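Local coordinates for PE family protein PE8 (Mycobacterium tuberculosis, PDB 5XFS) that promotes intracellular survival of recombinant mycobacteria in macrophages by regulating host inflammatory cytokine production and inhibiting late apoptosis, at residues Gln33-Ala45 / Ala57-Ser71. Numbering follows the deposited sequence.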
ATOM      1  N   GLN A  33     -15.476 -21.608 -36.325  1.00 56.22           N
ATOM      2  CA  GLN A  33     -15.353 -21.024 -34.999  1.00 54.23           C
ATOM      3  C   GLN A  33     -13.907 -20.992 -34.535  1.00 53.72           C
ATOM      4  O   GLN A  33     -13.557 -20.154 -33.699  1.00 59.96           O
ATOM      5  CB  GLN A  33     -16.219 -21.783 -33.995  1.00 53.49           C
ATOM      6  CG  GLN A  33     -16.740 -20.925 -32.849  1.00 57.63           C
ATOM      7  CD  GLN A  33     -18.157 -20.445 -33.092  1.00 70.98           C
ATOM      8  OE1 GLN A  33     -18.807 -20.837 -34.072  1.00 76.96           O
ATOM      9  NE2 GLN A  33     -18.653 -19.596 -32.198  1.00 73.72           N
ATOM     10  N   ASN A  34     -13.055 -21.853 -35.087  1.00 55.40           N
ATOM     11  CA  ASN A  34     -11.695 -21.979 -34.576  1.00 58.66           C
ATOM     12  C   ASN A  34     -10.849 -20.777 -34.961  1.00 57.85           C
ATOM     13  O   ASN A  34     -10.016 -20.318 -34.168  1.00 60.56           O
ATOM     14  CB  ASN A  34     -11.046 -23.267 -35.089  1.00 61.58           C
ATOM     15  CG  ASN A  34     -11.143 -24.423 -34.097  1.00 58.18           C
ATOM     16  OD1 ASN A  34     -10.416 -25.399 -34.216  1.00 57.00           O
ATOM     17  ND2 ASN A  34     -12.051 -24.323 -33.128  1.00 57.35           N
ATOM     18  N   ALA A  35     -11.036 -20.266 -36.175  1.00 59.37           N
ATOM     19  CA  ALA A  35     -10.325 -19.083 -36.637  1.00 61.83           C
ATOM     20  C   ALA A  35     -11.014 -17.797 -36.219  1.00 61.79           C
ATOM     21  O   ALA A  35     -10.371 -16.738 -36.191  1.00 64.05           O
ATOM     22  CB  ALA A  35     -10.175 -19.107 -38.165  1.00 66.91           C
ATOM     23  N   ALA A  36     -12.312 -17.863 -35.909  1.00 62.37           N
ATOM     24  CA  ALA A  36     -12.986 -16.719 -35.307  1.00 59.73           C
ATOM     25  C   ALA A  36     -12.389 -16.401 -33.942  1.00 56.21           C
ATOM     26  O   ALA A  36     -11.958 -15.272 -33.685  1.00 57.30           O
ATOM     27  CB  ALA A  36     -14.487 -16.997 -35.202  1.00 59.14           C
ATOM     28  N   ALA A  37     -12.313 -17.403 -33.069  1.00 59.30           N
ATOM     29  CA  ALA A  37     -11.783 -17.209 -31.728  1.00 55.92           C
ATOM     30  C   ALA A  37     -10.270 -16.989 -31.692  1.00 54.49           C
ATOM     31  O   ALA A  37      -9.740 -16.706 -30.618  1.00 53.42           O
ATOM     32  CB  ALA A  37     -12.166 -18.404 -30.856  1.00 50.40           C
ATOM     33  N   ALA A  38      -9.562 -17.090 -32.819  1.00 56.82           N
ATOM     34  CA  ALA A  38      -8.110 -16.940 -32.803  1.00 58.11           C
ATOM     35  C   ALA A  38      -7.706 -15.587 -32.242  1.00 62.81           C
ATOM     36  O   ALA A  38      -7.002 -15.513 -31.231  1.00 57.09           O
ATOM     37  CB  ALA A  38      -7.533 -17.127 -34.207  1.00 61.08           C
ATOM     38  N   ALA A  39      -8.162 -14.500 -32.889  1.00 62.70           N
ATOM     39  CA  ALA A  39      -7.761 -13.148 -32.485  1.00 61.24           C
ATOM     40  C   ALA A  39      -8.159 -12.780 -31.051  1.00 59.30           C
ATOM     41  O   ALA A  39      -7.293 -12.287 -30.306  1.00 59.20           O
ATOM     42  CB  ALA A  39      -8.304 -12.132 -33.493  1.00 65.53           C
ATOM     43  N   PRO A  40      -9.402 -12.969 -30.589  1.00 54.94           N
ATOM     44  CA  PRO A  40      -9.695 -12.608 -29.193  1.00 52.40           C
ATOM     45  C   PRO A  40      -9.022 -13.502 -28.145  1.00 54.40           C
ATOM     46  O   PRO A  40      -8.830 -13.040 -27.017  1.00 58.86           O
ATOM     47  CB  PRO A  40     -11.225 -12.691 -29.115  1.00 50.46           C
ATOM     48  CG  PRO A  40     -11.618 -13.572 -30.254  1.00 54.57           C
ATOM     49  CD  PRO A  40     -10.628 -13.329 -31.329  1.00 54.50           C
ATOM     50  N   THR A  41      -8.637 -14.738 -28.451  1.00 53.46           N
ATOM     51  CA  THR A  41      -7.924 -15.556 -27.473  1.00 52.92           C
ATOM     52  C   THR A  41      -6.407 -15.392 -27.518  1.00 50.78           C
ATOM     53  O   THR A  41      -5.722 -15.964 -26.674  1.00 49.17           O
ATOM     54  CB  THR A  41      -8.274 -17.045 -27.627  1.00 53.47           C
ATOM     55  OG1 THR A  41      -7.925 -17.495 -28.931  1.00 61.67           O
ATOM     56  CG2 THR A  41      -9.748 -17.301 -27.377  1.00 47.08           C
ATOM     57  N   THR A  42      -5.857 -14.606 -28.439  1.00 55.25           N
ATOM     58  CA  THR A  42      -4.406 -14.530 -28.578  1.00 57.96           C
ATOM     59  C   THR A  42      -3.841 -13.117 -28.683  1.00 59.34           C
ATOM     60  O   THR A  42      -2.614 -12.969 -28.617  1.00 64.44           O
ATOM     61  CB  THR A  42      -3.932 -15.339 -29.804  1.00 62.32           C
ATOM     62  OG1 THR A  42      -4.485 -14.785 -31.004  1.00 63.71           O
ATOM     63  CG2 THR A  42      -4.373 -16.795 -29.704  1.00 58.56           C
ATOM     64  N   ALA A  43      -4.676 -12.081 -28.861  1.00 53.84           N
ATOM     65  CA  ALA A  43      -4.221 -10.694 -28.784  1.00 56.05           C
ATOM     66  C   ALA A  43      -4.769 -10.030 -27.536  1.00 60.35           C
ATOM     67  O   ALA A  43      -5.548  -9.069 -27.624  1.00 66.87           O
ATOM     68  CB  ALA A  43      -4.648  -9.882 -30.010  1.00 60.75           C
ATOM     69  N   ILE A  44      -4.383 -10.537 -26.370  1.00 55.10           N
ATOM     70  CA  ILE A  44      -4.819  -9.964 -25.108  1.00 51.01           C
ATOM     71  C   ILE A  44      -3.780  -8.953 -24.655  1.00 50.53           C
ATOM     72  O   ILE A  44      -2.621  -9.312 -24.407  1.00 47.39           O
ATOM     73  CB  ILE A  44      -5.035 -11.033 -24.038  1.00 47.29           C
ATOM     74  CG1 ILE A  44      -6.150 -11.978 -24.453  1.00 50.05           C
ATOM     75  CG2 ILE A  44      -5.378 -10.360 -22.745  1.00 46.99           C
ATOM     76  CD1 ILE A  44      -5.843 -13.423 -24.144  1.00 47.71           C
ATOM     77  N   ALA A  45      -4.201  -7.680 -24.563  1.00 50.05           N
ATOM     78  CA  ALA A  45      -3.378  -6.658 -23.939  1.00 49.82           C
ATOM     79  C   ALA A  45      -3.546  -6.707 -22.422  1.00 47.25           C
ATOM     80  O   ALA A  45      -4.633  -7.025 -21.929  1.00 48.32           O
ATOM     81  CB  ALA A  45      -3.752  -5.277 -24.455  1.00 53.44           C
ATOM     82  N   ALA A  57      -1.967 -12.116 -18.974  1.00 40.46           N
ATOM     83  CA  ALA A  57      -2.279 -12.035 -20.400  1.00 44.18           C
ATOM     84  C   ALA A  57      -1.340 -12.896 -21.242  1.00 48.27           C
ATOM     85  O   ALA A  57      -1.771 -13.479 -22.245  1.00 47.11           O
ATOM     86  CB  ALA A  57      -2.226 -10.583 -20.879  1.00 40.90           C
ATOM     87  N   ALA A  58      -0.063 -12.987 -20.849  1.00 52.93           N
ATOM     88  CA  ALA A  58       0.876 -13.842 -21.559  1.00 47.06           C
ATOM     89  C   ALA A  58       0.440 -15.302 -21.522  1.00 50.01           C
ATOM     90  O   ALA A  58       0.523 -16.001 -22.541  1.00 57.34           O
ATOM     91  CB  ALA A  58       2.275 -13.672 -20.976  1.00 48.68           C
ATOM     92  N   LEU A  59      -0.036 -15.788 -20.370  1.00 46.23           N
ATOM     93  CA  LEU A  59      -0.488 -17.171 -20.336  1.00 46.10           C
ATOM     94  C   LEU A  59      -1.652 -17.367 -21.299  1.00 49.71           C
ATOM     95  O   LEU A  59      -1.562 -18.151 -22.250  1.00 60.70           O
ATOM     96  CB  LEU A  59      -0.886 -17.608 -18.923  1.00 45.24           C
ATOM     97  CG  LEU A  59       0.164 -17.541 -17.795  1.00 57.18           C
ATOM     98  CD1 LEU A  59      -0.438 -17.493 -16.382  1.00 54.06           C
ATOM     99  CD2 LEU A  59       1.130 -18.719 -17.917  1.00 62.10           C
ATOM    100  N   PHE A  60      -2.747 -16.623 -21.106  1.00 42.77           N
ATOM    101  CA  PHE A  60      -3.945 -16.888 -21.903  1.00 47.55           C
ATOM    102  C   PHE A  60      -3.688 -16.756 -23.402  1.00 47.24           C
ATOM    103  O   PHE A  60      -4.426 -17.353 -24.191  1.00 41.90           O
ATOM    104  CB  PHE A  60      -5.081 -15.973 -21.465  1.00 39.73           C
ATOM    105  CG  PHE A  60      -5.843 -16.488 -20.274  1.00 41.42           C
ATOM    106  CD1 PHE A  60      -5.352 -16.330 -18.969  1.00 38.65           C
ATOM    107  CD2 PHE A  60      -7.066 -17.115 -20.444  1.00 38.58           C
ATOM    108  CE1 PHE A  60      -6.069 -16.800 -17.873  1.00 37.78           C
ATOM    109  CE2 PHE A  60      -7.781 -17.589 -19.340  1.00 38.25           C
ATOM    110  CZ  PHE A  60      -7.282 -17.427 -18.058  1.00 37.91           C
ATOM    111  N   THR A  61      -2.658 -15.997 -23.813  1.00 44.41           N
ATOM    112  CA  THR A  61      -2.291 -15.945 -25.227  1.00 49.51           C
ATOM    113  C   THR A  61      -1.401 -17.108 -25.615  1.00 52.74           C
ATOM    114  O   THR A  61      -1.537 -17.648 -26.716  1.00 50.79           O
ATOM    115  CB  THR A  61      -1.575 -14.637 -25.604  1.00 50.48           C
ATOM    116  OG1 THR A  61      -0.240 -14.641 -25.073  1.00 57.31           O
ATOM    117  CG2 THR A  61      -2.371 -13.391 -25.179  1.00 44.85           C
ATOM    118  N   ALA A  62      -0.481 -17.500 -24.734  1.00 55.28           N
ATOM    119  CA  ALA A  62       0.237 -18.744 -24.966  1.00 55.03           C
ATOM    120  C   ALA A  62      -0.750 -19.900 -25.091  1.00 53.78           C
ATOM    121  O   ALA A  62      -0.584 -20.786 -25.936  1.00 48.52           O
ATOM    122  CB  ALA A  62       1.245 -18.985 -23.839  1.00 49.65           C
ATOM    123  N   TYR A  63      -1.821 -19.858 -24.296  1.00 46.36           N
ATOM    124  CA  TYR A  63      -2.783 -20.949 -24.272  1.00 45.42           C
ATOM    125  C   TYR A  63      -3.639 -20.983 -25.535  1.00 44.69           C
ATOM    126  O   TYR A  63      -3.947 -22.062 -26.052  1.00 44.96           O
ATOM    127  CB  TYR A  63      -3.650 -20.818 -23.027  1.00 43.62           C
ATOM    128  CG  TYR A  63      -4.456 -22.037 -22.698  1.00 42.85           C
ATOM    129  CD1 TYR A  63      -5.823 -22.064 -22.903  1.00 41.24           C
ATOM    130  CD2 TYR A  63      -3.854 -23.152 -22.169  1.00 43.94           C
ATOM    131  CE1 TYR A  63      -6.559 -23.170 -22.601  1.00 40.77           C
ATOM    132  CE2 TYR A  63      -4.578 -24.261 -21.864  1.00 43.28           C
ATOM    133  CZ  TYR A  63      -5.930 -24.270 -22.078  1.00 41.67           C
ATOM    134  OH  TYR A  63      -6.656 -25.397 -21.772  1.00 41.26           O
ATOM    135  N   GLY A  64      -4.064 -19.826 -26.030  1.00 43.92           N
ATOM    136  CA  GLY A  64      -4.866 -19.816 -27.236  1.00 43.66           C
ATOM    137  C   GLY A  64      -4.043 -20.137 -28.462  1.00 47.87           C
ATOM    138  O   GLY A  64      -4.550 -20.721 -29.425  1.00 45.45           O
ATOM    139  N   THR A  65      -2.761 -19.767 -28.437  1.00 49.42           N
ATOM    140  CA  THR A  65      -1.821 -20.186 -29.468  1.00 48.59           C
ATOM    141  C   THR A  65      -1.636 -21.700 -29.456  1.00 56.95           C
ATOM    142  O   THR A  65      -1.762 -22.359 -30.498  1.00 60.26           O
ATOM    143  CB  THR A  65      -0.489 -19.471 -29.263  1.00 49.89           C
ATOM    144  OG1 THR A  65      -0.593 -18.144 -29.767  1.00 51.56           O
ATOM    145  CG2 THR A  65       0.623 -20.181 -29.971  1.00 52.63           C
ATOM    146  N   PHE A  66      -1.336 -22.277 -28.281  1.00 52.20           N
ATOM    147  CA  PHE A  66      -1.184 -23.731 -28.217  1.00 50.65           C
ATOM    148  C   PHE A  66      -2.495 -24.411 -28.580  1.00 49.54           C
ATOM    149  O   PHE A  66      -2.490 -25.459 -29.226  1.00 49.93           O
ATOM    150  CB  PHE A  66      -0.708 -24.218 -26.839  1.00 56.78           C
ATOM    151  CG  PHE A  66       0.713 -23.758 -26.453  1.00 75.30           C
ATOM    152  CD1 PHE A  66       1.359 -24.295 -25.328  1.00 79.51           C
ATOM    153  CD2 PHE A  66       1.397 -22.772 -27.193  1.00 82.38           C
ATOM    154  CE1 PHE A  66       2.648 -23.865 -24.940  1.00 83.88           C
ATOM    155  CE2 PHE A  66       2.688 -22.338 -26.811  1.00 80.32           C
ATOM    156  CZ  PHE A  66       3.309 -22.888 -25.687  1.00 82.07           C
ATOM    157  N   TYR A  67      -3.634 -23.817 -28.222  1.00 46.70           N
ATOM    158  CA  TYR A  67      -4.891 -24.392 -28.688  1.00 45.59           C
ATOM    159  C   TYR A  67      -4.985 -24.363 -30.213  1.00 50.13           C
ATOM    160  O   TYR A  67      -5.577 -25.266 -30.816  1.00 46.05           O
ATOM    161  CB  TYR A  67      -6.098 -23.682 -28.069  1.00 43.71           C
ATOM    162  CG  TYR A  67      -7.382 -24.161 -28.700  1.00 43.02           C
ATOM    163  CD1 TYR A  67      -7.920 -23.516 -29.819  1.00 43.32           C
ATOM    164  CD2 TYR A  67      -8.026 -25.300 -28.230  1.00 42.48           C
ATOM    165  CE1 TYR A  67      -9.073 -23.971 -30.438  1.00 43.96           C
ATOM    166  CE2 TYR A  67      -9.193 -25.772 -28.843  1.00 45.26           C
ATOM    167  CZ  TYR A  67      -9.710 -25.097 -29.953  1.00 50.43           C
ATOM    168  OH  TYR A  67     -10.864 -25.527 -30.574  1.00 44.20           O
ATOM    169  N   GLN A  68      -4.414 -23.342 -30.860  1.00 50.94           N
ATOM    170  CA  GLN A  68      -4.570 -23.241 -32.311  1.00 51.64           C
ATOM    171  C   GLN A  68      -3.804 -24.335 -33.053  1.00 49.10           C
ATOM    172  O   GLN A  68      -4.223 -24.717 -34.151  1.00 50.29           O
ATOM    173  CB  GLN A  68      -4.147 -21.851 -32.835  1.00 50.37           C
ATOM    174  CG  GLN A  68      -5.102 -20.686 -32.503  1.00 50.25           C
ATOM    175  CD  GLN A  68      -6.433 -20.741 -33.243  1.00 51.22           C
ATOM    176  OE1 GLN A  68      -6.482 -20.949 -34.456  1.00 53.58           O
ATOM    177  NE2 GLN A  68      -7.522 -20.533 -32.508  1.00 49.93           N
ATOM    178  N   GLN A  69      -2.703 -24.847 -32.487  1.00 49.77           N
ATOM    179  CA  GLN A  69      -2.037 -26.011 -33.070  1.00 51.33           C
ATOM    180  C   GLN A  69      -2.777 -27.305 -32.747  1.00 53.88           C
ATOM    181  O   GLN A  69      -2.956 -28.163 -33.618  1.00 57.71           O
ATOM    182  CB  GLN A  69      -0.596 -26.130 -32.581  1.00 52.35           C
ATOM    183  CG  GLN A  69       0.049 -24.860 -32.134  1.00 61.36           C
ATOM    184  CD  GLN A  69       1.469 -25.099 -31.658  1.00 64.24           C
ATOM    185  OE1 GLN A  69       2.005 -26.207 -31.809  1.00 72.06           O
ATOM    186  NE2 GLN A  69       2.097 -24.060 -31.095  1.00 67.97           N
ATOM    187  N   VAL A  70      -3.182 -27.475 -31.492  1.00 48.99           N
ATOM    188  CA  VAL A  70      -3.849 -28.710 -31.104  1.00 48.34           C
ATOM    189  C   VAL A  70      -5.108 -28.911 -31.933  1.00 47.65           C
ATOM    190  O   VAL A  70      -5.353 -30.004 -32.448  1.00 47.75           O
ATOM    191  CB  VAL A  70      -4.117 -28.716 -29.582  1.00 47.49           C
ATOM    192  CG1 VAL A  70      -5.161 -29.729 -29.227  1.00 46.50           C
ATOM    193  CG2 VAL A  70      -2.840 -29.018 -28.829  1.00 48.72           C
ATOM    194  N   SER A  71      -5.893 -27.849 -32.130  1.00 46.92           N
ATOM    195  CA  SER A  71      -7.107 -27.967 -32.939  1.00 46.17           C
ATOM    196  C   SER A  71      -6.786 -28.235 -34.410  1.00 50.75           C
ATOM    197  O   SER A  71      -7.495 -29.000 -35.077  1.00 47.22           O
ATOM    198  CB  SER A  71      -7.953 -26.707 -32.798  1.00 45.25           C
ATOM    199  OG  SER A  71      -7.195 -25.560 -33.126  1.00 46.17           O
TER
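In the antiparallel helical hairpin of the PE domain, the last turn of helix 13-36, the short helix 38-42 and the chain after it lie against the returning helix 51-87, with Asn34, Thr42 and Ile44 meeting Gln68, Gly64 and Ala57. The axis of 38-42 passes 8.4 Å from that of 57-71, at 146°. Near the C-terminal part of helix 13-36, Gln68 bends back at chi2 (-70°) and sends NE2 to Asn34 O (3.0 Å), a nearly straight bond with the carbonyl oxygen close to the amide plane; its amide also lies against Ala38 CB. The side chain of the same Asn34 sends ND2 to the edge of the ring of Tyr67, next to Gln68, and gives OH a weak, bent hydrogen bond (3.1 Å), the amide standing steeply to the ring. Midway, Thr42 CG2 rests on Gly64 C (3.6 Å); one turn earlier on helix 51-87, Thr61 CA lies 4.2 Å from Thr42 CA. Thr41 and Thr42 turn their hydroxyls back to Ala37 O and Ala38 O, which leaves the Thr42 methyl for the interface. Beyond, Ile44 divides its branches, CG2 on Ala57 CB (3.7 Å) and CD1 touching both Phe60 CB and Thr61 CG2. Tyr63, on the same helix, bonds through OH to the backbone of another protein's chain. Polar grip is thus concentrated near Asn34, while methyl packing carries the chain toward the hairpin turn.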